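Long-range contacts in lipopolysaccharide heptosyltransferase 2 (Escherichia coli, PDB 1PSW), which transfers the second heptose from ADP-L-glycero-beta-D-manno-heptose to the heptosyl-Kdo2-lipid A inner core during lipopolysaccharide biosynthesis: residues A[82-87]-A[103-108]; A[3-8]-A[31-36]; A[200-205]-A[266-271]. All coordinates share one frame; numbering follows the deposited sequence.

Overall arrangement
The chain has two Rossmann-like domains, as in other GT-B glycosyltransferases, each with a six-stranded parallel sheet. Contacts 1 and 2 lie in the N-terminal sheet, with centres about 9 Å apart. They touch because strands 2-6 and 83-86 are neighbours. Together they account for four adjacent strands, in the order 32-37, 2-6, 83-86, 104-108. Contact 3 packs helix 199-211 against strand 264-268 in the C-terminal domain. Its centre is about 38 Å from that of contact 1 and 33 Å from that of contact 2. Along the chain the order is contact 2, 1, 3. The contacts thus belong to the cores of both domains, between which GT-B enzymes generally have their active-site cleft.

Contact 1. Residues A[82-87]-A[103-108]; sequences DRAYVL and PHRTGW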
ATOM      1  N   ASP A  82      17.055  20.833  -2.773  1.00 30.17           N
ATOM      2  CA  ASP A  82      16.385  22.071  -3.142  1.00 31.73           C
ATOM      3  C   ASP A  82      15.041  22.191  -2.420  1.00 32.27           C
ATOM      4  O   ASP A  82      14.669  23.264  -1.944  1.00 32.56           O
ATOM      5  CB  ASP A  82      16.142  22.106  -4.653  1.00 33.15           C
ATOM      6  CG  ASP A  82      17.428  22.177  -5.457  1.00 34.86           C
ATOM      7  OD1 ASP A  82      18.191  23.144  -5.271  1.00 35.54           O
ATOM      8  OD2 ASP A  82      17.675  21.269  -6.277  1.00 35.32           O
ATOM      9  N   ARG A  83      14.314  21.080  -2.349  1.00 31.66           N
ATOM     10  CA  ARG A  83      13.008  21.062  -1.698  1.00 30.20           C
ATOM     11  C   ARG A  83      12.843  19.853  -0.792  1.00 27.93           C
ATOM     12  O   ARG A  83      13.600  18.888  -0.878  1.00 27.15           O
ATOM     13  CB  ARG A  83      11.892  21.025  -2.743  1.00 31.91           C
ATOM     14  CG  ARG A  83      11.835  22.209  -3.676  1.00 34.52           C
ATOM     15  CD  ARG A  83      10.602  22.114  -4.560  1.00 35.68           C
ATOM     16  NE  ARG A  83      10.340  23.359  -5.274  1.00 38.86           N
ATOM     17  CZ  ARG A  83       9.215  23.621  -5.927  1.00 40.00           C
ATOM     18  NH1 ARG A  83       8.240  22.720  -5.955  1.00 40.81           N
ATOM     19  NH2 ARG A  83       9.059  24.784  -6.548  1.00 40.27           N
ATOM     20  N   ALA A  84      11.839  19.914   0.075  1.00 26.23           N
ATOM     21  CA  ALA A  84      11.543  18.812   0.974  1.00 24.56           C
ATOM     22  C   ALA A  84      10.033  18.712   1.155  1.00 24.37           C
ATOM     23  O   ALA A  84       9.334  19.726   1.198  1.00 25.47           O
ATOM     24  CB  ALA A  84      12.222  19.026   2.317  1.00 25.75           C
ATOM     25  N   TYR A  85       9.536  17.483   1.239  1.00 22.42           N
ATOM     26  CA  TYR A  85       8.109  17.233   1.434  1.00 22.09           C
ATOM     27  C   TYR A  85       7.963  16.285   2.616  1.00 20.87           C
ATOM     28  O   TYR A  85       8.548  15.204   2.625  1.00 23.26           O
ATOM     29  CB  TYR A  85       7.488  16.596   0.181  1.00 21.12           C
ATOM     30  CG  TYR A  85       7.451  17.503  -1.027  1.00 20.65           C
ATOM     31  CD1 TYR A  85       6.374  18.366  -1.250  1.00 22.48           C
ATOM     32  CD2 TYR A  85       8.515  17.539  -1.924  1.00 20.88           C
ATOM     33  CE1 TYR A  85       6.365  19.240  -2.333  1.00 21.53           C
ATOM     34  CE2 TYR A  85       8.511  18.416  -3.008  1.00 22.72           C
ATOM     35  CZ  TYR A  85       7.439  19.261  -3.205  1.00 22.21           C
ATOM     36  OH  TYR A  85       7.440  20.144  -4.263  1.00 24.87           O
ATOM     37  N   VAL A  86       7.190  16.694   3.613  1.00 19.83           N
ATOM     38  CA  VAL A  86       6.974  15.866   4.791  1.00 20.86           C
ATOM     39  C   VAL A  86       5.569  15.289   4.703  1.00 20.06           C
ATOM     40  O   VAL A  86       4.584  16.030   4.755  1.00 21.33           O
ATOM     41  CB  VAL A  86       7.129  16.697   6.089  1.00 20.72           C
ATOM     42  CG1 VAL A  86       7.014  15.800   7.313  1.00 20.78           C
ATOM     43  CG2 VAL A  86       8.476  17.410   6.090  1.00 21.08           C
ATOM     44  N   LEU A  87       5.474  13.967   4.563  1.00 19.59           N
ATOM     45  CA  LEU A  87       4.177  13.297   4.417  1.00 19.05           C
ATOM     46  C   LEU A  87       3.522  12.861   5.717  1.00 18.52           C
ATOM     47  O   LEU A  87       2.300  12.891   5.837  1.00 19.53           O
ATOM     48  CB  LEU A  87       4.317  12.117   3.447  1.00 18.19           C
ATOM     49  CG  LEU A  87       4.852  12.530   2.061  1.00 18.88           C
ATOM     50  CD1 LEU A  87       4.859  11.332   1.105  1.00 19.53           C
ATOM     51  CD2 LEU A  87       3.983  13.653   1.496  1.00 19.65           C
ATOM     52  N   PRO A 103      15.866  24.957   2.023  1.00 35.31           N
ATOM     53  CA  PRO A 103      15.112  26.209   1.903  1.00 37.14           C
ATOM     54  C   PRO A 103      13.597  26.099   1.813  1.00 39.14           C
ATOM     55  O   PRO A 103      12.878  26.880   2.441  1.00 39.67           O
ATOM     56  CB  PRO A 103      15.714  26.851   0.659  1.00 36.69           C
ATOM     57  CG  PRO A 103      16.068  25.663  -0.181  1.00 37.44           C
ATOM     58  CD  PRO A 103      16.709  24.743   0.833  1.00 35.28           C
ATOM     59  N   HIS A 104      13.115  25.139   1.032  1.00 40.09           N
ATOM     60  CA  HIS A 104      11.677  24.951   0.846  1.00 40.22           C
ATOM     61  C   HIS A 104      11.196  23.635   1.440  1.00 38.21           C
ATOM     62  O   HIS A 104      11.529  22.560   0.950  1.00 37.25           O
ATOM     63  CB  HIS A 104      11.348  25.000  -0.647  1.00 44.61           C
ATOM     64  CG  HIS A 104      11.824  26.247  -1.324  1.00 49.62           C
ATOM     65  ND1 HIS A 104      13.151  26.623  -1.347  1.00 51.52           N
ATOM     66  CD2 HIS A 104      11.150  27.212  -1.994  1.00 52.86           C
ATOM     67  CE1 HIS A 104      13.272  27.763  -2.002  1.00 52.48           C
ATOM     68  NE2 HIS A 104      12.073  28.143  -2.406  1.00 53.79           N
ATOM     69  N   ARG A 105      10.399  23.737   2.494  1.00 35.12           N
ATOM     70  CA  ARG A 105       9.866  22.570   3.179  1.00 34.25           C
ATOM     71  C   ARG A 105       8.337  22.607   3.171  1.00 34.02           C
ATOM     72  O   ARG A 105       7.725  23.439   3.841  1.00 32.52           O
ATOM     73  CB  ARG A 105      10.404  22.541   4.608  1.00 33.69           C
ATOM     74  CG  ARG A 105      11.925  22.686   4.670  1.00 33.76           C
ATOM     75  CD  ARG A 105      12.453  22.602   6.097  1.00 35.71           C
ATOM     76  NE  ARG A 105      12.004  23.721   6.929  1.00 37.49           N
ATOM     77  CZ  ARG A 105      12.329  24.994   6.721  1.00 38.72           C
ATOM     78  NH1 ARG A 105      13.111  25.327   5.702  1.00 37.41           N
ATOM     79  NH2 ARG A 105      11.876  25.937   7.534  1.00 38.19           N
ATOM     80  N   THR A 106       7.734  21.689   2.413  1.00 32.73           N
ATOM     81  CA  THR A 106       6.279  21.618   2.252  1.00 31.29           C
ATOM     82  C   THR A 106       5.591  20.440   2.941  1.00 30.17           C
ATOM     83  O   THR A 106       6.176  19.370   3.099  1.00 27.65           O
ATOM     84  CB  THR A 106       5.908  21.547   0.758  1.00 32.02           C
ATOM     85  OG1 THR A 106       6.590  22.586   0.045  1.00 32.98           O
ATOM     86  CG2 THR A 106       4.402  21.705   0.574  1.00 31.38           C
ATOM     87  N   GLY A 107       4.333  20.647   3.325  1.00 28.94           N
ATOM     88  CA  GLY A 107       3.563  19.600   3.971  1.00 28.24           C
ATOM     89  C   GLY A 107       2.289  20.131   4.594  1.00 28.92           C
ATOM     90  O   GLY A 107       2.167  21.333   4.829  1.00 29.89           O
ATOM     91  N   TRP A 108       1.323  19.252   4.846  1.00 27.98           N
ATOM     92  CA  TRP A 108       0.084  19.699   5.472  1.00 27.17           C
ATOM     93  C   TRP A 108       0.416  20.067   6.912  1.00 27.59           C
ATOM     94  O   TRP A 108       1.362  19.538   7.491  1.00 25.92           O
ATOM     95  CB  TRP A 108      -0.983  18.602   5.428  1.00 26.23           C
ATOM     96  CG  TRP A 108      -1.399  18.264   4.030  1.00 25.28           C
ATOM     97  CD1 TRP A 108      -0.945  17.229   3.261  1.00 24.21           C
ATOM     98  CD2 TRP A 108      -2.318  19.001   3.210  1.00 24.42           C
ATOM     99  NE1 TRP A 108      -1.526  17.275   2.013  1.00 22.85           N
ATOM    100  CE2 TRP A 108      -2.371  18.352   1.956  1.00 23.59           C
ATOM    101  CE3 TRP A 108      -3.104  20.147   3.414  1.00 25.68           C
ATOM    102  CZ2 TRP A 108      -3.172  18.810   0.909  1.00 23.52           C
ATOM    103  CZ3 TRP A 108      -3.907  20.602   2.369  1.00 26.24           C
ATOM    104  CH2 TRP A 108      -3.932  19.932   1.133  1.00 26.32           C
TER
HETATM  105  O   HOH W   1       1.912  16.690   4.447  1.00 21.16           O
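D82 starts the contact by setting its carbonyl O against P103, 3.3 Å from CG. The carboxylate of D82 turns elsewhere, and its OD2 accepts a bond from K2 N. R83 is next. Its chain runs extended from CG to NE, and CG comes 4.1 Å from H104 CB. The guanidinium and imidazole planes are nearly parallel, 16° apart, but the two side chains cross at a slant. A84 pairs in both directions with the second strand. Its N donates to H104 O at 2.8 Å, a bent bond. Its O accepts from T106 N at 2.8 Å, nearly straight at 175°. The A84 methyl lies on the same face of the sheet as R105, where both touch P97 of helix 95-99. This helix links the two parallel strands in a beta-alpha-beta unit of the Rossmann-like domain. Y85 points to the other face, beside T106, and its CD1 packs 3.8 Å from T106 CB. T106 OG1 bonds to D119 OD2 on the next strand, while the Y85 side chain also meets L24 of helix 11-27. V86 N donates to T106 O at 2.9 Å. V86 O has no direct backbone donor across the contact. A water donates to it and accepts from W108 N at 2.7 Å. The direct pairing thus ends at T106, and the water carries it one step further. The interior is held by backbone bonds and apolar contacts, while the polar ends of D82, T106 and R105, whose NE donates to L116 O, find their partners outside the pair.

Contact 2. Residues A[3-8]-A[31-36]; sequences ILVIGP and AIIDVM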
ATOM      1  N   ILE A   3      15.102  16.662  -4.558  1.00 26.62           N
ATOM      2  CA  ILE A   3      13.999  16.652  -3.618  1.00 25.40           C
ATOM      3  C   ILE A   3      14.132  15.563  -2.560  1.00 24.36           C
ATOM      4  O   ILE A   3      14.466  14.419  -2.863  1.00 24.41           O
ATOM      5  CB  ILE A   3      12.668  16.461  -4.379  1.00 23.48           C
ATOM      6  CG1 ILE A   3      12.510  17.576  -5.419  1.00 24.29           C
ATOM      7  CG2 ILE A   3      11.509  16.465  -3.412  1.00 22.69           C
ATOM      8  CD1 ILE A   3      11.389  17.343  -6.423  1.00 21.54           C
ATOM      9  N   LEU A   4      13.875  15.939  -1.311  1.00 21.80           N
ATOM     10  CA  LEU A   4      13.918  14.998  -0.203  1.00 21.97           C
ATOM     11  C   LEU A   4      12.490  14.801   0.285  1.00 22.28           C
ATOM     12  O   LEU A   4      11.784  15.769   0.574  1.00 23.97           O
ATOM     13  CB  LEU A   4      14.770  15.538   0.949  1.00 21.87           C
ATOM     14  CG  LEU A   4      14.669  14.728   2.251  1.00 23.34           C
ATOM     15  CD1 LEU A   4      15.213  13.330   2.033  1.00 22.61           C
ATOM     16  CD2 LEU A   4      15.437  15.427   3.375  1.00 25.70           C
ATOM     17  N   VAL A   5      12.065  13.549   0.374  1.00 20.70           N
ATOM     18  CA  VAL A   5      10.717  13.254   0.836  1.00 19.91           C
ATOM     19  C   VAL A   5      10.747  12.427   2.112  1.00 20.70           C
ATOM     20  O   VAL A   5      11.452  11.424   2.194  1.00 21.31           O
ATOM     21  CB  VAL A   5       9.908  12.471  -0.236  1.00 18.41           C
ATOM     22  CG1 VAL A   5       8.557  12.040   0.331  1.00 19.30           C
ATOM     23  CG2 VAL A   5       9.705  13.330  -1.464  1.00 18.89           C
ATOM     24  N   ILE A   6      10.002  12.872   3.117  1.00 20.99           N
ATOM     25  CA  ILE A   6       9.913  12.135   4.364  1.00 21.00           C
ATOM     26  C   ILE A   6       8.679  11.276   4.141  1.00 21.26           C
ATOM     27  O   ILE A   6       7.554  11.774   4.190  1.00 20.29           O
ATOM     28  CB  ILE A   6       9.676  13.075   5.568  1.00 22.44           C
ATOM     29  CG1 ILE A   6      10.765  14.150   5.627  1.00 21.42           C
ATOM     30  CG2 ILE A   6       9.630  12.264   6.856  1.00 21.95           C
ATOM     31  CD1 ILE A   6      12.181  13.613   5.779  1.00 22.17           C
ATOM     32  N   GLY A   7       8.889   9.996   3.861  1.00 22.43           N
ATOM     33  CA  GLY A   7       7.768   9.115   3.587  1.00 22.41           C
ATOM     34  C   GLY A   7       7.056   8.575   4.807  1.00 23.94           C
ATOM     35  O   GLY A   7       7.616   8.574   5.911  1.00 22.15           O
ATOM     36  N   PRO A   8       5.809   8.105   4.635  1.00 23.53           N
ATOM     37  CA  PRO A   8       5.027   7.558   5.743  1.00 25.84           C
ATOM     38  C   PRO A   8       5.548   6.196   6.175  1.00 26.40           C
ATOM     39  O   PRO A   8       6.346   5.583   5.470  1.00 29.23           O
ATOM     40  CB  PRO A   8       3.617   7.505   5.170  1.00 25.53           C
ATOM     41  CG  PRO A   8       3.855   7.222   3.727  1.00 25.15           C
ATOM     42  CD  PRO A   8       5.007   8.147   3.397  1.00 24.78           C
ATOM     43  N   ALA A  31      13.523  15.944 -11.967  1.00 25.92           N
ATOM     44  CA  ALA A  31      13.261  15.844 -10.539  1.00 27.00           C
ATOM     45  C   ALA A  31      13.903  14.573  -9.984  1.00 26.55           C
ATOM     46  O   ALA A  31      13.543  13.463 -10.370  1.00 28.28           O
ATOM     47  CB  ALA A  31      11.755  15.834 -10.284  1.00 27.25           C
ATOM     48  N   ILE A  32      14.872  14.754  -9.092  1.00 25.88           N
ATOM     49  CA  ILE A  32      15.577  13.645  -8.452  1.00 25.41           C
ATOM     50  C   ILE A  32      14.969  13.528  -7.058  1.00 24.80           C
ATOM     51  O   ILE A  32      15.105  14.436  -6.230  1.00 24.30           O
ATOM     52  CB  ILE A  32      17.096  13.941  -8.334  1.00 27.69           C
ATOM     53  CG1 ILE A  32      17.683  14.233  -9.719  1.00 28.43           C
ATOM     54  CG2 ILE A  32      17.816  12.755  -7.701  1.00 26.92           C
ATOM     55  CD1 ILE A  32      17.566  13.081 -10.692  1.00 31.96           C
ATOM     56  N   ILE A  33      14.300  12.408  -6.802  1.00 22.75           N
ATOM     57  CA  ILE A  33      13.609  12.206  -5.534  1.00 21.54           C
ATOM     58  C   ILE A  33      14.191  11.153  -4.599  1.00 20.47           C
ATOM     59  O   ILE A  33      14.276   9.977  -4.947  1.00 19.19           O
ATOM     60  CB  ILE A  33      12.128  11.846  -5.794  1.00 20.98           C
ATOM     61  CG1 ILE A  33      11.479  12.919  -6.672  1.00 21.68           C
ATOM     62  CG2 ILE A  33      11.380  11.732  -4.475  1.00 22.60           C
ATOM     63  CD1 ILE A  33      10.193  12.460  -7.357  1.00 20.59           C
ATOM     64  N   ASP A  34      14.591  11.589  -3.407  1.00 19.63           N
ATOM     65  CA  ASP A  34      15.120  10.685  -2.395  1.00 19.83           C
ATOM     66  C   ASP A  34      14.028  10.567  -1.337  1.00 20.80           C
ATOM     67  O   ASP A  34      13.370  11.557  -1.002  1.00 21.02           O
ATOM     68  CB  ASP A  34      16.403  11.239  -1.764  1.00 21.77           C
ATOM     69  CG  ASP A  34      17.568  11.274  -2.738  1.00 26.67           C
ATOM     70  OD1 ASP A  34      17.577  10.461  -3.692  1.00 26.44           O
ATOM     71  OD2 ASP A  34      18.486  12.099  -2.544  1.00 28.57           O
ATOM     72  N   VAL A  35      13.827   9.362  -0.819  1.00 19.34           N
ATOM     73  CA  VAL A  35      12.794   9.141   0.181  1.00 19.76           C
ATOM     74  C   VAL A  35      13.367   8.522   1.439  1.00 21.72           C
ATOM     75  O   VAL A  35      14.053   7.499   1.384  1.00 20.07           O
ATOM     76  CB  VAL A  35      11.683   8.212  -0.355  1.00 17.90           C
ATOM     77  CG1 VAL A  35      10.605   8.021   0.709  1.00 19.31           C
ATOM     78  CG2 VAL A  35      11.082   8.806  -1.616  1.00 16.71           C
HETATM   79  N   MSE A  36      13.087   9.159   2.571  1.00 21.60           N
HETATM   80  CA  MSE A  36      13.544   8.672   3.862  1.00 26.03           C
HETATM   81  C   MSE A  36      12.379   7.968   4.537  1.00 25.13           C
HETATM   82  O   MSE A  36      11.314   8.558   4.734  1.00 25.92           O
HETATM   83  CB  MSE A  36      14.023   9.824   4.740  1.00 29.42           C
HETATM   84  CG  MSE A  36      14.608   9.352   6.060  1.00 36.90           C
HETATM   85 SE   MSE A  36      15.063  10.816   7.251  1.00 52.80          SE
HETATM   86  CE  MSE A  36      16.681  11.374   6.403  1.00 40.70           C
TER
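I3 to I6 pair in parallel with I33 to M36, the strand axes 4.7 Å apart at their closest and turned by 27°. This is the first beta-alpha-beta unit of the N-terminal Rossmann-like domain, with helix 11-27 as the connection. Five backbone bonds join the strands. I3 N donates to I32 O, and I3 O accepts from D34 N. V5 then takes both roles in the same way, its N bonding to D34 O and its O to M36 N. G7 N closes the series on M36 O at 3.0 Å, just past the end of strand 2-6. One face of the sheet is lined by I3, V5, I33 and V35. Here V5 CG2 meets I33 CG2 at 3.8 Å, and the two side chains cross obliquely. V5 CB also lies 4.1 Å from V35 CG2. At the start, I3 CD1 extends to A31 CB, 4.2 Å away. V5 and V35 both rest on Y21 of helix 11-27, which covers this face. L4, I6, D34 and M36 occupy the other face. D34 is a buried acid with both oxygens engaged: OD1 accepts from N52 ND2, and OD2 is hydrogen-bonded to Y81 OH. These bonds satisfy the carboxylate within a mostly apolar layer and tie it to the neighbouring strand 51-56 and to the loop before strand 83-86. M36 is a selenomethionine and also packs on I55 and M57. Its CG stands anti to the backbone N (chi1 -176°), and the chain bends only at chi3 (-77°), which places CE. The selenium lies 4.3 Å from I6 CD1.

Contact 3. Residues A[200-205]-A[266-271]; sequences YHYAEL and VTNDSG
Y202 reaches from its helix to N268, and its OH donates a weak hydrogen bond to OD1 at 3.1 Å. OD1 sits at the edge of the ring, near its plane. The amide and ring planes are 73° apart. The same hydroxyl oxygen lies 3.6 Å from T267 CA. Further back on the ring, CE1 packs 3.8 Å from V266 CG1, the two side chains sliding past each other in opposite directions. L205 meets V266 tip to tip, with CD2 4.1 Å from CG2. Helix 199-211 thus lies over a face of the parallel sheet in the C-terminal Rossmann-like domain, and its residues 200-205 run nearly antiparallel to residues 266-268 (173°). Both V266 and L205 also touch F185 on the adjacent strand 182-186. The N268 amide is fixed from outside the pair: OD1 accepts its stronger bond from W197 N, and ND2 donates to G188 O. W197 also meets the Y202 ring edge-to-face, so it positions both partners of the weak bond. Within 266-271, T267 OG1 donates to N268 O at 2.9 Å, in the carbonyl plane and on a lone pair.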
ATOM      1  N   TYR A 200     -11.792 -18.197   9.536  1.00 18.79           N
ATOM      2  CA  TYR A 200     -12.513 -19.366   9.040  1.00 18.62           C
ATOM      3  C   TYR A 200     -13.201 -19.109   7.709  1.00 18.41           C
ATOM      4  O   TYR A 200     -13.438 -20.042   6.941  1.00 18.06           O
ATOM      5  CB  TYR A 200     -13.518 -19.867  10.081  1.00 17.88           C
ATOM      6  CG  TYR A 200     -14.343 -18.788  10.736  1.00 16.93           C
ATOM      7  CD1 TYR A 200     -15.542 -18.359  10.175  1.00 17.82           C
ATOM      8  CD2 TYR A 200     -13.932 -18.216  11.935  1.00 18.26           C
ATOM      9  CE1 TYR A 200     -16.318 -17.388  10.796  1.00 16.17           C
ATOM     10  CE2 TYR A 200     -14.687 -17.252  12.563  1.00 18.97           C
ATOM     11  CZ  TYR A 200     -15.879 -16.842  11.992  1.00 18.80           C
ATOM     12  OH  TYR A 200     -16.622 -15.890  12.634  1.00 19.34           O
ATOM     13  N   HIS A 201     -13.542 -17.855   7.428  1.00 17.82           N
ATOM     14  CA  HIS A 201     -14.148 -17.556   6.136  1.00 17.85           C
ATOM     15  C   HIS A 201     -13.056 -17.684   5.071  1.00 17.81           C
ATOM     16  O   HIS A 201     -13.303 -18.224   3.991  1.00 18.21           O
ATOM     17  CB  HIS A 201     -14.761 -16.154   6.106  1.00 18.53           C
ATOM     18  CG  HIS A 201     -16.124 -16.080   6.731  1.00 20.57           C
ATOM     19  ND1 HIS A 201     -16.861 -17.200   7.037  1.00 21.90           N
ATOM     20  CD2 HIS A 201     -16.873 -15.017   7.106  1.00 19.89           C
ATOM     21  CE1 HIS A 201     -18.013 -16.832   7.580  1.00 22.28           C
ATOM     22  NE2 HIS A 201     -18.044 -15.517   7.633  1.00 21.64           N
ATOM     23  N   TYR A 202     -11.848 -17.203   5.365  1.00 17.14           N
ATOM     24  CA  TYR A 202     -10.758 -17.332   4.399  1.00 17.79           C
ATOM     25  C   TYR A 202     -10.474 -18.815   4.150  1.00 19.24           C
ATOM     26  O   TYR A 202     -10.174 -19.210   3.024  1.00 19.57           O
ATOM     27  CB  TYR A 202      -9.475 -16.634   4.897  1.00 17.58           C
ATOM     28  CG  TYR A 202      -9.381 -15.157   4.536  1.00 16.98           C
ATOM     29  CD1 TYR A 202      -9.228 -14.751   3.199  1.00 17.65           C
ATOM     30  CD2 TYR A 202      -9.461 -14.166   5.519  1.00 16.59           C
ATOM     31  CE1 TYR A 202      -9.157 -13.390   2.852  1.00 14.20           C
ATOM     32  CE2 TYR A 202      -9.394 -12.805   5.183  1.00 13.25           C
ATOM     33  CZ  TYR A 202      -9.243 -12.427   3.857  1.00 14.54           C
ATOM     34  OH  TYR A 202      -9.189 -11.089   3.522  1.00 15.19           O
ATOM     35  N   ALA A 203     -10.580 -19.638   5.193  1.00 19.32           N
ATOM     36  CA  ALA A 203     -10.327 -21.070   5.049  1.00 20.34           C
ATOM     37  C   ALA A 203     -11.357 -21.727   4.134  1.00 20.83           C
ATOM     38  O   ALA A 203     -11.006 -22.512   3.256  1.00 20.08           O
ATOM     39  CB  ALA A 203     -10.331 -21.745   6.417  1.00 19.64           C
ATOM     40  N   GLU A 204     -12.629 -21.406   4.352  1.00 21.18           N
ATOM     41  CA  GLU A 204     -13.709 -21.951   3.540  1.00 21.99           C
ATOM     42  C   GLU A 204     -13.516 -21.529   2.081  1.00 22.06           C
ATOM     43  O   GLU A 204     -13.701 -22.326   1.158  1.00 21.63           O
ATOM     44  CB  GLU A 204     -15.059 -21.448   4.066  1.00 24.47           C
ATOM     45  CG  GLU A 204     -16.277 -21.840   3.237  1.00 29.32           C
ATOM     46  CD  GLU A 204     -16.379 -23.338   3.008  1.00 35.21           C
ATOM     47  OE1 GLU A 204     -16.276 -24.103   3.993  1.00 37.15           O
ATOM     48  OE2 GLU A 204     -16.573 -23.751   1.844  1.00 37.02           O
ATOM     49  N   LEU A 205     -13.138 -20.271   1.871  1.00 19.72           N
ATOM     50  CA  LEU A 205     -12.914 -19.772   0.514  1.00 19.60           C
ATOM     51  C   LEU A 205     -11.754 -20.515  -0.143  1.00 18.79           C
ATOM     52  O   LEU A 205     -11.783 -20.797  -1.341  1.00 18.56           O
ATOM     53  CB  LEU A 205     -12.617 -18.264   0.524  1.00 19.09           C
ATOM     54  CG  LEU A 205     -12.386 -17.629  -0.863  1.00 18.95           C
ATOM     55  CD1 LEU A 205     -13.590 -17.887  -1.758  1.00 18.47           C
ATOM     56  CD2 LEU A 205     -12.144 -16.134  -0.731  1.00 19.89           C
ATOM     57  N   VAL A 266      -7.653 -11.427  -2.704  1.00 15.62           N
ATOM     58  CA  VAL A 266      -8.789 -11.209  -1.811  1.00 16.10           C
ATOM     59  C   VAL A 266      -8.129 -10.590  -0.588  1.00 15.78           C
ATOM     60  O   VAL A 266      -7.153 -11.139  -0.065  1.00 16.16           O
ATOM     61  CB  VAL A 266      -9.475 -12.526  -1.402  1.00 18.57           C
ATOM     62  CG1 VAL A 266     -10.646 -12.241  -0.473  1.00 17.61           C
ATOM     63  CG2 VAL A 266      -9.956 -13.267  -2.635  1.00 18.62           C
ATOM     64  N   THR A 267      -8.644  -9.454  -0.129  1.00 13.47           N
ATOM     65  CA  THR A 267      -8.033  -8.779   1.006  1.00 15.41           C
ATOM     66  C   THR A 267      -9.012  -7.909   1.789  1.00 15.08           C
ATOM     67  O   THR A 267     -10.094  -7.579   1.309  1.00 14.84           O
ATOM     68  CB  THR A 267      -6.898  -7.854   0.521  1.00 18.27           C
ATOM     69  OG1 THR A 267      -6.311  -7.178   1.639  1.00 22.44           O
ATOM     70  CG2 THR A 267      -7.451  -6.815  -0.438  1.00 18.55           C
ATOM     71  N   ASN A 268      -8.604  -7.553   3.001  1.00 14.08           N
ATOM     72  CA  ASN A 268      -9.375  -6.666   3.853  1.00 16.36           C
ATOM     73  C   ASN A 268      -8.864  -5.261   3.516  1.00 16.92           C
ATOM     74  O   ASN A 268      -7.980  -5.096   2.675  1.00 17.75           O
ATOM     75  CB  ASN A 268      -9.073  -6.937   5.332  1.00 15.53           C
ATOM     76  CG  ASN A 268      -9.257  -8.384   5.720  1.00 16.38           C
ATOM     77  OD1 ASN A 268     -10.298  -8.986   5.467  1.00 18.96           O
ATOM     78  ND2 ASN A 268      -8.237  -8.948   6.361  1.00 16.87           N
ATOM     79  N   ASP A 269      -9.405  -4.258   4.197  1.00 18.21           N
ATOM     80  CA  ASP A 269      -8.969  -2.875   4.013  1.00 20.89           C
ATOM     81  C   ASP A 269      -7.611  -2.793   4.708  1.00 21.38           C
ATOM     82  O   ASP A 269      -7.538  -2.611   5.924  1.00 23.46           O
ATOM     83  CB  ASP A 269      -9.985  -1.936   4.674  1.00 22.37           C
ATOM     84  CG  ASP A 269      -9.580  -0.469   4.619  1.00 24.24           C
ATOM     85  OD1 ASP A 269      -8.678  -0.117   3.829  1.00 24.77           O
ATOM     86  OD2 ASP A 269     -10.183   0.334   5.370  1.00 27.05           O
ATOM     87  N   SER A 270      -6.541  -2.953   3.934  1.00 20.43           N
ATOM     88  CA  SER A 270      -5.187  -2.930   4.475  1.00 19.55           C
ATOM     89  C   SER A 270      -4.166  -2.366   3.489  1.00 18.89           C
ATOM     90  O   SER A 270      -4.501  -2.037   2.355  1.00 17.52           O
ATOM     91  CB  SER A 270      -4.766  -4.349   4.849  1.00 21.99           C
ATOM     92  OG  SER A 270      -4.607  -5.130   3.672  1.00 24.46           O
ATOM     93  N   GLY A 271      -2.914  -2.265   3.928  1.00 18.51           N
ATOM     94  CA  GLY A 271      -1.866  -1.755   3.059  1.00 18.16           C
ATOM     95  C   GLY A 271      -1.609  -2.577   1.802  1.00 18.14           C
ATOM     96  O   GLY A 271      -1.382  -2.012   0.726  1.00 18.09           O
TER